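Long-range contacts in histidine kinase (Paraburkholderia phymatum, PDB 6NB0), which probably uses ATP to phosphorylate a histidine side chain of a protein, as a sensor kinase of a phosphorelay: residues T195-D200 and A210-Q215; R154-A159 and E189-G194; L128-F133 and D170-R175; T162-Q167 and A201-A206. All blocks are in the same frame, centred on the assembly; numbering follows the deposited sequence. Where two conformers were deposited one is given.

In the fold
All four contacts lie in the part of the chain that follows helix 109-125. Contacts 1, 2 and 4 all reach one mixed sheet of five strands. Contact 1 pairs strands 196-204 and 207-214. Contact 2 lies where edge strand 157-161 begins, its centre about 10 Å from that of contact 1. Contact 4 uses the far end of strand 196-204, about 17 Å from contact 1, centre to centre. Contact 3 pairs the strands of a separate small sheet, 131-134 and 168-171; its centre is about 30 Å from that of contact 2. Contacts 2, 3 and 4 interleave along the chain, and contact 4 also alternates with contact 1, consistent with one compact alpha/beta unit.

Contact 1. Residues T195-D200 and A210-Q215; sequences TTVTLD and ATVSWQ
V197 and V212 meet across the two strands through their CG1 methyls, 3.5 Å apart. Both CG1 branches stand anti to their own backbone N (chi1 174° and 170°). The second methyl of each valine packs on a different neighbour. V212 CG2 packs on L199 CD1 at 3.8 Å, and V197 CG2 lies against W214 CB at 3.9 Å. W214 and V197 run side by side there, but the indole then leads away from strand 196-200. Its NE1 is bonded to A190 O. L199 CD1 also reaches A210 CB, so the row of apolar bumps runs on to the end of the contact. A187 and L183 of helix 173-189 touch V212, and A187 also touches V197 and W214.

T198, D200, T211 and S213 line the other face. T198 and S213 form a hydrogen-bonded pair, with S213 N to T198 O at 2.9 Å. D200 and T211 form the next such pair, with D200 N to T211 O at 2.7 Å and nearly straight. L199 and V212 lie between them as a non-hydrogen-bonded pair. Near T195 the strands part and waters fill in. One donates to both T195 OG1 and Q215 O; T195 OG1 is also hydrogen-bonded to A192 O. Another links T196 O to Q215 N. This is an antiparallel beta hairpin within a mixed sheet, one face packed on a helix, as in the alpha/beta sandwich of histidine kinase ATP-binding domains.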
loop_
_atom_site.group_PDB
_atom_site.type_symbol
_atom_site.label_atom_id
_atom_site.label_comp_id
_atom_site.label_asym_id
_atom_site.label_seq_id
_atom_site.Cartn_x
_atom_site.Cartn_y
_atom_site.Cartn_z
ATOM N N THR A 195 -11.059 -24.956 -12.228
ATOM C CA THR A 195 -10.649 -25.374 -10.889
ATOM C C THR A 195 -11.619 -24.855 -9.834
ATOM O O THR A 195 -12.192 -23.773 -9.969
ATOM C CB THR A 195 -9.222 -24.857 -10.607
ATOM O OG1 THR A 195 -8.317 -25.527 -11.499
ATOM C CG2 THR A 195 -8.794 -25.120 -9.149
ATOM N N THR A 196 -11.813 -25.648 -8.782
ATOM C CA THR A 196 -12.570 -25.233 -7.607
ATOM C C THR A 196 -11.615 -24.822 -6.486
ATOM O O THR A 196 -10.757 -25.610 -6.080
ATOM C CB THR A 196 -13.487 -26.357 -7.121
ATOM O OG1 THR A 196 -14.398 -26.697 -8.168
ATOM C CG2 THR A 196 -14.276 -25.911 -5.879
ATOM N N VAL A 197 -11.782 -23.600 -5.989
ATOM C CA VAL A 197 -11.081 -23.100 -4.802
ATOM C C VAL A 197 -12.045 -23.141 -3.625
ATOM O O VAL A 197 -13.135 -22.567 -3.689
ATOM C CB VAL A 197 -10.538 -21.678 -5.029
ATOM C CG1 VAL A 197 -9.939 -21.103 -3.721
ATOM C CG2 VAL A 197 -9.474 -21.689 -6.155
ATOM N N THR A 198 -11.669 -23.836 -2.553
ATOM C CA THR A 198 -12.561 -24.014 -1.412
ATOM C C THR A 198 -12.009 -23.247 -0.219
ATOM O O THR A 198 -10.838 -23.420 0.142
ATOM C CB THR A 198 -12.706 -25.499 -1.064
ATOM O OG1 THR A 198 -13.326 -26.191 -2.153
ATOM C CG2 THR A 198 -13.522 -25.691 0.231
ATOM N N LEU A 199 -12.853 -22.404 0.387
ATOM C CA LEU A 199 -12.568 -21.792 1.679
ATOM C C LEU A 199 -13.281 -22.605 2.755
ATOM O O LEU A 199 -14.519 -22.692 2.745
ATOM C CB LEU A 199 -13.047 -20.337 1.689
ATOM C CG LEU A 199 -12.978 -19.582 3.029
ATOM C CD1 LEU A 199 -11.554 -19.550 3.558
ATOM C CD2 LEU A 199 -13.496 -18.164 2.837
ATOM N N ASP A 200 -12.511 -23.245 3.636
ATOM C CA ASP A 200 -13.037 -23.950 4.811
ATOM C C ASP A 200 -12.834 -23.051 6.021
ATOM O O ASP A 200 -11.741 -22.504 6.190
ATOM C CB ASP A 200 -12.288 -25.262 5.073
ATOM C CG ASP A 200 -12.612 -26.338 4.081
ATOM O OD1 ASP A 200 -13.645 -26.237 3.404
ATOM O OD2 ASP A 200 -11.834 -27.303 3.998
ATOM N N ALA A 210 -9.147 -20.767 9.155
ATOM C CA ALA A 210 -9.603 -20.601 7.775
ATOM C C ALA A 210 -8.553 -21.217 6.866
ATOM O O ALA A 210 -7.368 -20.872 6.968
ATOM C CB ALA A 210 -9.803 -19.126 7.420
ATOM N N THR A 211 -8.979 -22.126 5.987
ATOM C CA THR A 211 -8.069 -22.825 5.090
ATOM C C THR A 211 -8.612 -22.709 3.679
ATOM O O THR A 211 -9.808 -22.928 3.457
ATOM C CB THR A 211 -7.923 -24.302 5.478
ATOM O OG1 THR A 211 -7.329 -24.383 6.779
ATOM C CG2 THR A 211 -7.040 -25.029 4.469
ATOM N N VAL A 212 -7.748 -22.338 2.738
ATOM C CA VAL A 212 -8.089 -22.353 1.320
ATOM C C VAL A 212 -7.341 -23.528 0.703
ATOM O O VAL A 212 -6.131 -23.671 0.912
ATOM C CB VAL A 212 -7.742 -21.020 0.635
ATOM C CG1 VAL A 212 -7.879 -21.143 -0.863
ATOM C CG2 VAL A 212 -8.651 -19.889 1.144
ATOM N N SER A 213 -8.066 -24.413 0.012
ATOM C CA SER A 213 -7.454 -25.576 -0.608
ATOM C C SER A 213 -7.873 -25.655 -2.067
ATOM O O SER A 213 -9.019 -25.356 -2.416
ATOM C CB SER A 213 -7.813 -26.879 0.124
ATOM O OG SER A 213 -9.205 -27.118 0.129
ATOM N N TRP A 214 -6.927 -26.045 -2.921
ATOM C CA TRP A 214 -7.196 -26.046 -4.356
ATOM C C TRP A 214 -6.106 -26.805 -5.085
ATOM O O TRP A 214 -4.985 -26.943 -4.586
ATOM C CB TRP A 214 -7.292 -24.607 -4.900
ATOM C CG TRP A 214 -5.989 -23.909 -5.185
ATOM C CD1 TRP A 214 -5.496 -23.576 -6.420
ATOM C CD2 TRP A 214 -5.037 -23.396 -4.223
ATOM N NE1 TRP A 214 -4.291 -22.904 -6.289
ATOM C CE2 TRP A 214 -3.985 -22.790 -4.956
ATOM C CE3 TRP A 214 -4.963 -23.402 -2.824
ATOM C CZ2 TRP A 214 -2.883 -22.180 -4.332
ATOM C CZ3 TRP A 214 -3.869 -22.799 -2.205
ATOM C CH2 TRP A 214 -2.845 -22.201 -2.956
ATOM N N GLN A 215 -6.458 -27.322 -6.266
ATOM C CA GLN A 215 -5.468 -27.912 -7.158
ATOM C C GLN A 215 -4.771 -26.788 -7.920
ATOM O O GLN A 215 -5.391 -26.107 -8.740
ATOM C CB GLN A 215 -6.129 -28.909 -8.112
ATOM C CG GLN A 215 -5.160 -29.954 -8.606
ATOM C CD GLN A 215 -4.797 -30.967 -7.531
ATOM O OE1 GLN A 215 -3.720 -31.560 -7.564
ATOM N NE2 GLN A 215 -5.702 -31.176 -6.574
HETATM O O HOH W 1 -5.609 -25.131 -11.234
HETATM O O HOH W 2 -9.210 -27.775 -6.639
HETATM O O HOH W 3 -11.447 -27.203 -3.764
#

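Contact 2. Residues R154-A159 and E189-G194; sequences RGIVLA and EASASG
R154 reaches E189 first, at the last turn of helix 173-189. Two nitrogens of the guanidinium grip this residue end-on. NH1 makes a salt bridge to E189 OE1 at 3.0 Å, entering from above the carboxylate plane. NH2 donates to E189 O at 2.8 Å. The same NH2 also donates to S191 O at 2.9 Å, and both carbonyls lie at the edge of the guanidinium, near its plane. Bends at chi2 and chi3 of R154 (-83° and -67°) curl its chain back to this spot. E189 OE1 has a second partner in H228 ND1, and R154 NH1 a second in P227 O.

At S191 the CB packs on I156 CD1 at 3.6 Å, while its OG turns back to A187 O. The same I156 methyl comes up against A192 O. S193 CA makes a CA-H...O contact to R154 O at 3.5 Å. G194 N closes the contact with a bond to G155 O at 2.8 Å. G155 has positive phi, in a Schellman motif that ends helix 135-154.

The contact thus joins the ends of helices 135-154 and 173-189, just before strands 157-161 and 196-204 pair in parallel. I156 touches both V188 of helix 173-189 and V197 of strand 196-204.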
loop_
_atom_site.group_PDB
_atom_site.type_symbol
_atom_site.label_atom_id
_atom_site.label_comp_id
_atom_site.label_asym_id
_atom_site.label_seq_id
_atom_site.Cartn_x
_atom_site.Cartn_y
_atom_site.Cartn_z
ATOM N N ARG A 154 -12.001 -15.611 -14.390
ATOM C CA ARG A 154 -11.008 -16.656 -14.611
ATOM C C ARG A 154 -11.625 -18.049 -14.709
ATOM O O ARG A 154 -10.890 -19.038 -14.870
ATOM C CB ARG A 154 -9.963 -16.626 -13.484
ATOM C CG ARG A 154 -9.023 -15.423 -13.513
ATOM C CD ARG A 154 -7.875 -15.681 -14.498
ATOM N NE ARG A 154 -7.031 -16.761 -14.004
ATOM C CZ ARG A 154 -5.967 -16.576 -13.223
ATOM N NH1 ARG A 154 -5.604 -15.342 -12.893
ATOM N NH2 ARG A 154 -5.272 -17.624 -12.772
ATOM N N GLY A 155 -12.954 -18.156 -14.622
ATOM C CA GLY A 155 -13.583 -19.461 -14.728
ATOM C C GLY A 155 -13.356 -20.353 -13.525
ATOM O O GLY A 155 -13.481 -21.578 -13.633
ATOM N N ILE A 156 -13.073 -19.773 -12.374
ATOM C CA ILE A 156 -12.786 -20.520 -11.142
ATOM C C ILE A 156 -14.052 -20.587 -10.306
ATOM O O ILE A 156 -14.714 -19.561 -10.086
ATOM C CB ILE A 156 -11.637 -19.868 -10.353
ATOM C CG1 ILE A 156 -10.402 -19.631 -11.240
ATOM C CG2 ILE A 156 -11.283 -20.683 -9.103
ATOM C CD1 ILE A 156 -9.968 -20.834 -12.010
ATOM N N VAL A 157 -14.391 -21.787 -9.831
ATOM C CA VAL A 157 -15.544 -21.980 -8.955
ATOM C C VAL A 157 -15.067 -21.781 -7.524
ATOM O O VAL A 157 -14.052 -22.363 -7.118
ATOM C CB VAL A 157 -16.159 -23.379 -9.156
ATOM C CG1 VAL A 157 -17.299 -23.631 -8.163
ATOM C CG2 VAL A 157 -16.665 -23.528 -10.611
ATOM N N LEU A 158 -15.761 -20.928 -6.770
ATOM C CA LEU A 158 -15.480 -20.756 -5.349
ATOM C C LEU A 158 -16.494 -21.536 -4.530
ATOM O O LEU A 158 -17.694 -21.486 -4.807
ATOM C CB LEU A 158 -15.522 -19.277 -4.943
ATOM C CG LEU A 158 -14.562 -18.326 -5.673
ATOM C CD1 LEU A 158 -14.659 -16.906 -5.079
ATOM C CD2 LEU A 158 -13.115 -18.847 -5.606
ATOM N N ALA A 159 -16.015 -22.229 -3.493
ATOM C CA ALA A 159 -16.897 -22.981 -2.606
ATOM C C ALA A 159 -16.588 -22.573 -1.181
ATOM O O ALA A 159 -15.423 -22.377 -0.817
ATOM C CB ALA A 159 -16.747 -24.513 -2.763
ATOM N N GLU A 189 -5.632 -16.769 -8.324
ATOM C CA GLU A 189 -4.576 -16.374 -9.264
ATOM C C GLU A 189 -3.742 -17.571 -9.678
ATOM O O GLU A 189 -3.273 -17.654 -10.825
ATOM C CB GLU A 189 -3.677 -15.291 -8.641
ATOM C CG GLU A 189 -4.320 -13.894 -8.553
ATOM C CD GLU A 189 -4.161 -13.090 -9.843
ATOM O OE1 GLU A 189 -4.033 -13.704 -10.924
ATOM O OE2 GLU A 189 -4.180 -11.847 -9.782
ATOM N N ALA A 190 -3.570 -18.518 -8.767
ATOM C CA ALA A 190 -2.826 -19.741 -9.030
ATOM C C ALA A 190 -3.735 -20.907 -9.418
ATOM O O ALA A 190 -3.423 -22.070 -9.117
ATOM C CB ALA A 190 -1.980 -20.099 -7.806
ATOM N N SER A 191 -4.855 -20.628 -10.098
ATOM C CA SER A 191 -5.758 -21.671 -10.578
ATOM C C SER A 191 -5.983 -21.542 -12.077
ATOM O O SER A 191 -6.036 -20.433 -12.617
ATOM C CB SER A 191 -7.126 -21.611 -9.860
ATOM O OG SER A 191 -7.023 -21.940 -8.481
ATOM N N ALA A 192 -6.151 -22.693 -12.736
ATOM C CA ALA A 192 -6.557 -22.752 -14.131
ATOM C C ALA A 192 -8.083 -22.805 -14.227
ATOM O O ALA A 192 -8.762 -23.242 -13.301
ATOM C CB ALA A 192 -5.959 -23.980 -14.837
ATOM N N SER A 193 -8.603 -22.372 -15.380
ATOM C CA SER A 193 -10.047 -22.391 -15.642
ATOM C C SER A 193 -10.677 -23.728 -15.253
ATOM O O SER A 193 -10.169 -24.802 -15.602
ATOM C CB SER A 193 -10.301 -22.106 -17.133
ATOM O OG SER A 193 -11.700 -22.144 -17.422
ATOM N N GLY A 194 -11.818 -23.659 -14.551
ATOM C CA GLY A 194 -12.543 -24.857 -14.163
ATOM C C GLY A 194 -12.130 -25.453 -12.830
ATOM O O GLY A 194 -12.790 -26.381 -12.347
#

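Contact 3. Residues L128-F133 and D170-R175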
loop_
_atom_site.group_PDB
_atom_site.type_symbol
_atom_site.label_atom_id
_atom_site.label_comp_id
_atom_site.label_asym_id
_atom_site.label_seq_id
_atom_site.Cartn_x
_atom_site.Cartn_y
_atom_site.Cartn_z
ATOM N N LEU A 128 -4.847 -2.117 17.350
ATOM C CA LEU A 128 -5.595 -1.038 17.976
ATOM C C LEU A 128 -7.098 -1.177 17.813
ATOM O O LEU A 128 -7.843 -0.640 18.640
ATOM C CB LEU A 128 -5.143 0.314 17.411
ATOM N N LYS A 129 -7.563 -1.892 16.790
ATOM C CA LYS A 129 -8.993 -1.973 16.498
ATOM C C LYS A 129 -9.454 -3.416 16.657
ATOM O O LYS A 129 -9.216 -4.233 15.783
ATOM C CB LYS A 129 -9.283 -1.454 15.091
ATOM C CG LYS A 129 -8.777 -0.041 14.846
ATOM C CD LYS A 129 -8.699 0.276 13.355
ATOM C CE LYS A 129 -10.072 0.448 12.738
ATOM N NZ LYS A 129 -9.968 0.606 11.260
ATOM N N ARG A 130 -10.080 -3.748 17.780
ATOM C CA ARG A 130 -10.770 -5.019 17.966
ATOM C C ARG A 130 -12.216 -4.706 18.311
ATOM O O ARG A 130 -12.465 -3.860 19.165
ATOM C CB ARG A 130 -10.138 -5.842 19.094
ATOM C CG ARG A 130 -8.661 -6.132 18.921
ATOM C CD ARG A 130 -8.437 -7.140 17.816
ATOM N NE ARG A 130 -7.024 -7.451 17.647
ATOM C CZ ARG A 130 -6.172 -6.722 16.934
ATOM N NH1 ARG A 130 -6.586 -5.626 16.316
ATOM N NH2 ARG A 130 -4.903 -7.094 16.839
ATOM N N ALA A 131 -13.166 -5.361 17.643
ATOM C CA ALA A 131 -14.571 -5.165 17.974
ATOM C C ALA A 131 -15.344 -6.400 17.516
ATOM O O ALA A 131 -14.969 -7.020 16.520
ATOM C CB ALA A 131 -15.154 -3.900 17.325
ATOM N N PRO A 132 -16.406 -6.771 18.235
ATOM C CA PRO A 132 -17.104 -8.025 17.893
ATOM C C PRO A 132 -17.841 -7.891 16.570
ATOM O O PRO A 132 -18.436 -6.854 16.277
ATOM C CB PRO A 132 -18.077 -8.233 19.068
ATOM C CG PRO A 132 -18.181 -6.940 19.760
ATOM C CD PRO A 132 -16.927 -6.136 19.451
ATOM N N PHE A 133 -17.802 -8.955 15.772
ATOM C CA PHE A 133 -18.515 -8.977 14.503
ATOM C C PHE A 133 -18.894 -10.414 14.187
ATOM O O PHE A 133 -18.291 -11.368 14.694
ATOM C CB PHE A 133 -17.672 -8.393 13.341
ATOM C CG PHE A 133 -16.483 -9.234 12.997
ATOM C CD1 PHE A 133 -16.577 -10.237 12.037
ATOM C CD2 PHE A 133 -15.278 -9.053 13.664
ATOM C CE1 PHE A 133 -15.492 -11.041 11.736
ATOM C CE2 PHE A 133 -14.174 -9.862 13.368
ATOM C CZ PHE A 133 -14.279 -10.843 12.406
ATOM N N ASP A 170 -14.223 -11.209 18.382
ATOM C CA ASP A 170 -13.713 -9.889 18.760
ATOM C C ASP A 170 -12.404 -9.712 17.998
ATOM O O ASP A 170 -11.345 -10.150 18.432
ATOM C CB ASP A 170 -13.520 -9.798 20.268
ATOM C CG ASP A 170 -13.055 -8.411 20.722
ATOM O OD1 ASP A 170 -13.331 -7.419 20.012
ATOM O OD2 ASP A 170 -12.402 -8.324 21.783
ATOM N N GLY A 171 -12.475 -9.079 16.832
ATOM C CA GLY A 171 -11.309 -8.974 15.981
ATOM C C GLY A 171 -11.307 -7.673 15.206
ATOM O O GLY A 171 -12.221 -6.851 15.309
ATOM N N ASP A 172 -10.253 -7.492 14.418
ATOM C CA ASP A 172 -10.137 -6.308 13.565
ATOM C C ASP A 172 -10.802 -6.696 12.253
ATOM O O ASP A 172 -10.181 -7.313 11.387
ATOM C CB ASP A 172 -8.675 -5.920 13.383
ATOM C CG ASP A 172 -8.493 -4.639 12.592
ATOM O OD1 ASP A 172 -9.300 -4.359 11.691
ATOM O OD2 ASP A 172 -7.520 -3.911 12.863
ATOM N N ARG A 173 -12.102 -6.404 12.124
ATOM C CA ARG A 173 -12.851 -7.007 11.021
ATOM C C ARG A 173 -12.259 -6.610 9.678
ATOM O O ARG A 173 -12.138 -7.444 8.779
ATOM C CB ARG A 173 -14.329 -6.616 11.056
ATOM C CG ARG A 173 -15.150 -7.364 9.990
ATOM C CD ARG A 173 -16.602 -6.856 9.925
ATOM N NE ARG A 173 -17.423 -7.732 9.076
ATOM C CZ ARG A 173 -17.481 -7.665 7.748
ATOM N NH1 ARG A 173 -16.758 -6.760 7.082
ATOM N NH2 ARG A 173 -18.251 -8.505 7.082
ATOM N N GLU A 174 -11.882 -5.339 9.527
ATOM C CA GLU A 174 -11.385 -4.900 8.222
ATOM C C GLU A 174 -10.078 -5.608 7.860
ATOM O O GLU A 174 -9.892 -6.013 6.710
ATOM C CB GLU A 174 -11.219 -3.383 8.204
ATOM C CG GLU A 174 -10.981 -2.785 6.803
ATOM C CD GLU A 174 -9.613 -3.132 6.189
ATOM O OE1 GLU A 174 -8.577 -3.002 6.874
ATOM O OE2 GLU A 174 -9.578 -3.547 5.015
ATOM N N ARG A 175 -9.148 -5.750 8.813
ATOM C CA ARG A 175 -7.896 -6.458 8.500
ATOM C C ARG A 175 -8.134 -7.942 8.240
ATOM O O ARG A 175 -7.505 -8.530 7.356
ATOM C CB ARG A 175 -6.888 -6.291 9.645
ATOM C CG ARG A 175 -6.422 -4.863 9.865
ATOM C CD ARG A 175 -5.724 -4.262 8.667
ATOM N NE ARG A 175 -4.998 -3.057 9.065
ATOM C CZ ARG A 175 -4.478 -2.158 8.228
ATOM N NH1 ARG A 175 -3.830 -1.106 8.722
ATOM N NH2 ARG A 175 -4.614 -2.289 6.908
HETATM O O HOH W 4 -9.173 -1.869 10.732
HETATM O O HOH W 5 -6.170 -3.218 15.057
#
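A131 and G171 exchange two backbone hydrogen bonds. A131 N to G171 O is 2.9 Å, and G171 N to A131 O is 3.2 Å. P132 and D170 follow as a non-hydrogen-bonded pair, their side chains side by side and pointing the same way.

Around D172 the links are partly through water. One water accepts from K129 NZ and donates to D172 OD1, both at 2.7 Å. Another accepts from K129 N and donates to D172 OD2. R130 NH1 and D172 OD2 form a long ion pair of 4.0 Å, with the two side chains crossing at about a right angle. R130 NH1 also donates to K129 O, and R130 NH2 to L126 O. D172 OD1 accepts from R175 N as well, the capping bond of helix 173-189.

Farther out, F133 turns its ring under R173. R173 CG sits 3.8 Å from the ring centroid, only 13° off the normal, a CH-pi contact. The R173 chain is extended from CG to NE, which carries its guanidinium past the ring to E141. The ring edge meets G171 CA. L138 of helix 135-154 touches both F133 and R173.

This is a two-stranded antiparallel sheet that passes at D172 into an N-capped helix.

Contact 4. Residues T162-Q167 and A201-A206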
loop_
_atom_site.group_PDB
_atom_site.type_symbol
_atom_site.label_atom_id
_atom_site.label_comp_id
_atom_site.label_asym_id
_atom_site.label_seq_id
_atom_site.Cartn_x
_atom_site.Cartn_y
_atom_site.Cartn_z
ATOM N N THR A 162 -18.515 -24.216 5.685
ATOM C CA THR A 162 -18.409 -23.776 7.063
ATOM C C THR A 162 -19.691 -24.147 7.785
ATOM O O THR A 162 -20.772 -24.099 7.179
ATOM C CB THR A 162 -18.153 -22.268 7.194
ATOM O OG1 THR A 162 -17.983 -21.945 8.579
ATOM C CG2 THR A 162 -19.311 -21.421 6.619
ATOM N N PRO A 163 -19.594 -24.589 9.040
ATOM C CA PRO A 163 -20.781 -24.688 9.900
ATOM C C PRO A 163 -21.127 -23.381 10.598
ATOM O O PRO A 163 -22.142 -23.313 11.296
ATOM C CB PRO A 163 -20.360 -25.754 10.921
ATOM C CG PRO A 163 -18.869 -25.469 11.118
ATOM C CD PRO A 163 -18.380 -25.115 9.702
ATOM N N LEU A 164 -20.331 -22.331 10.411
ATOM C CA LEU A 164 -20.549 -21.094 11.148
ATOM C C LEU A 164 -21.852 -20.424 10.711
ATOM O O LEU A 164 -22.126 -20.278 9.515
ATOM C CB LEU A 164 -19.363 -20.147 10.942
ATOM C CG LEU A 164 -18.001 -20.669 11.418
ATOM C CD1 LEU A 164 -16.884 -19.671 11.059
ATOM C CD2 LEU A 164 -18.013 -20.976 12.922
ATOM N N ALA A 165 -22.658 -20.032 11.689
ATOM C CA ALA A 165 -23.920 -19.344 11.448
ATOM C C ALA A 165 -23.942 -18.039 12.238
ATOM O O ALA A 165 -23.787 -16.963 11.651
ATOM C CB ALA A 165 -25.106 -20.240 11.819
ATOM N N ALA A 166 -24.093 -18.117 13.564
ATOM C CA ALA A 166 -24.200 -16.921 14.397
ATOM C C ALA A 166 -22.915 -16.564 15.149
ATOM O O ALA A 166 -22.899 -15.550 15.863
ATOM C CB ALA A 166 -25.348 -17.073 15.401
ATOM N N GLN A 167 -21.843 -17.350 15.001
ATOM C CA GLN A 167 -20.643 -17.132 15.807
ATOM C C GLN A 167 -20.078 -15.739 15.587
ATOM O O GLN A 167 -20.084 -15.224 14.472
ATOM C CB GLN A 167 -19.559 -18.165 15.462
ATOM C CG GLN A 167 -19.799 -19.538 16.076
ATOM C CD GLN A 167 -20.727 -20.418 15.240
ATOM O OE1 GLN A 167 -21.336 -19.966 14.261
ATOM N NE2 GLN A 167 -20.827 -21.688 15.624
ATOM N N ALA A 201 -13.849 -22.917 6.878
ATOM C CA ALA A 201 -13.658 -22.064 8.056
ATOM C C ALA A 201 -14.488 -22.576 9.219
ATOM O O ALA A 201 -15.638 -22.974 9.032
ATOM C CB ALA A 201 -14.036 -20.609 7.773
ATOM N N ASP A 202 -13.910 -22.549 10.420
ATOM C CA ASP A 202 -14.594 -23.017 11.625
ATOM C C ASP A 202 -13.906 -22.372 12.821
ATOM O O ASP A 202 -12.844 -21.753 12.694
ATOM C CB ASP A 202 -14.570 -24.555 11.710
ATOM C CG ASP A 202 -15.696 -25.137 12.574
ATOM O OD1 ASP A 202 -16.483 -24.370 13.182
ATOM O OD2 ASP A 202 -15.785 -26.384 12.658
ATOM N N VAL A 203 -14.497 -22.556 13.990
ATOM C CA VAL A 203 -13.861 -22.162 15.236
ATOM C C VAL A 203 -13.660 -23.405 16.081
ATOM O O VAL A 203 -14.423 -24.374 16.011
ATOM C CB VAL A 203 -14.695 -21.110 15.996
ATOM C CG1 VAL A 203 -14.784 -19.819 15.169
ATOM C CG2 VAL A 203 -16.079 -21.678 16.278
ATOM N N ASP A 204 -12.612 -23.373 16.889
ATOM C CA ASP A 204 -12.350 -24.429 17.847
ATOM C C ASP A 204 -11.749 -23.770 19.071
ATOM O O ASP A 204 -10.697 -23.133 18.965
ATOM C CB ASP A 204 -11.406 -25.497 17.291
ATOM C CG ASP A 204 -11.192 -26.636 18.291
ATOM O OD1 ASP A 204 -11.955 -27.631 18.261
ATOM O OD2 ASP A 204 -10.287 -26.513 19.141
ATOM N N THR A 205 -12.433 -23.909 20.211
ATOM C CA THR A 205 -12.051 -23.283 21.474
ATOM C C THR A 205 -11.729 -21.804 21.248
ATOM O O THR A 205 -12.623 -21.024 20.906
ATOM C CB THR A 205 -10.887 -24.059 22.103
ATOM O OG1 THR A 205 -11.106 -25.463 21.886
ATOM C CG2 THR A 205 -10.852 -23.847 23.580
ATOM N N ALA A 206 -10.466 -21.404 21.378
ATOM C CA ALA A 206 -10.116 -19.990 21.318
ATOM C C ALA A 206 -9.657 -19.518 19.928
ATOM O O ALA A 206 -9.193 -18.377 19.797
ATOM C CB ALA A 206 -9.040 -19.683 22.366
#
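T162 OG1 donates to A201 O at 2.6 Å, a short bond that enters from above the carbonyl plane. The hydroxyl is anti to the backbone N of T162 (chi1 -177°). That rotation also lets OG1 accept from L164 N at 3.0 Å, which makes an ST turn. One oxygen therefore ties the loop to the strand and shapes the loop itself.

P163 comes next. The P163 and D202 side chains cross at about a right angle. In one of two conformers of D202, P163 CG lies 3.3 Å from D202 OD1. P163 CD also rests near A201 O. L164 points toward the strand, and its two methyls divide the work. L164 CD2 lies 3.9 Å from V203 CG2. L164 CD1 lies over A201, 4.4 Å from A201 CB. Q167 adds a looser touch, its CG at 4.3 Å from V203 CG2.

A second layer sets these groups in place. In the same conformer D202 OD1 accepts from V203 N. Q167 OE1 accepts from A165 N at 2.9 Å and so closes the bend of the loop. R136 of helix 135-154 donates through NH1 to L164 O. L139 of that helix touches both L164 and A201, and L135 touches V203. Backbone bonding of A201 with N161 continues the parallel pairing of strands 157-161 and 196-204 up to this point.

Neither attachment of the loop relies on paired charges. A single hydroxyl, donor to the strand and acceptor from its own loop, fixes where the loop starts. L164 then holds the loop to the strand by shape.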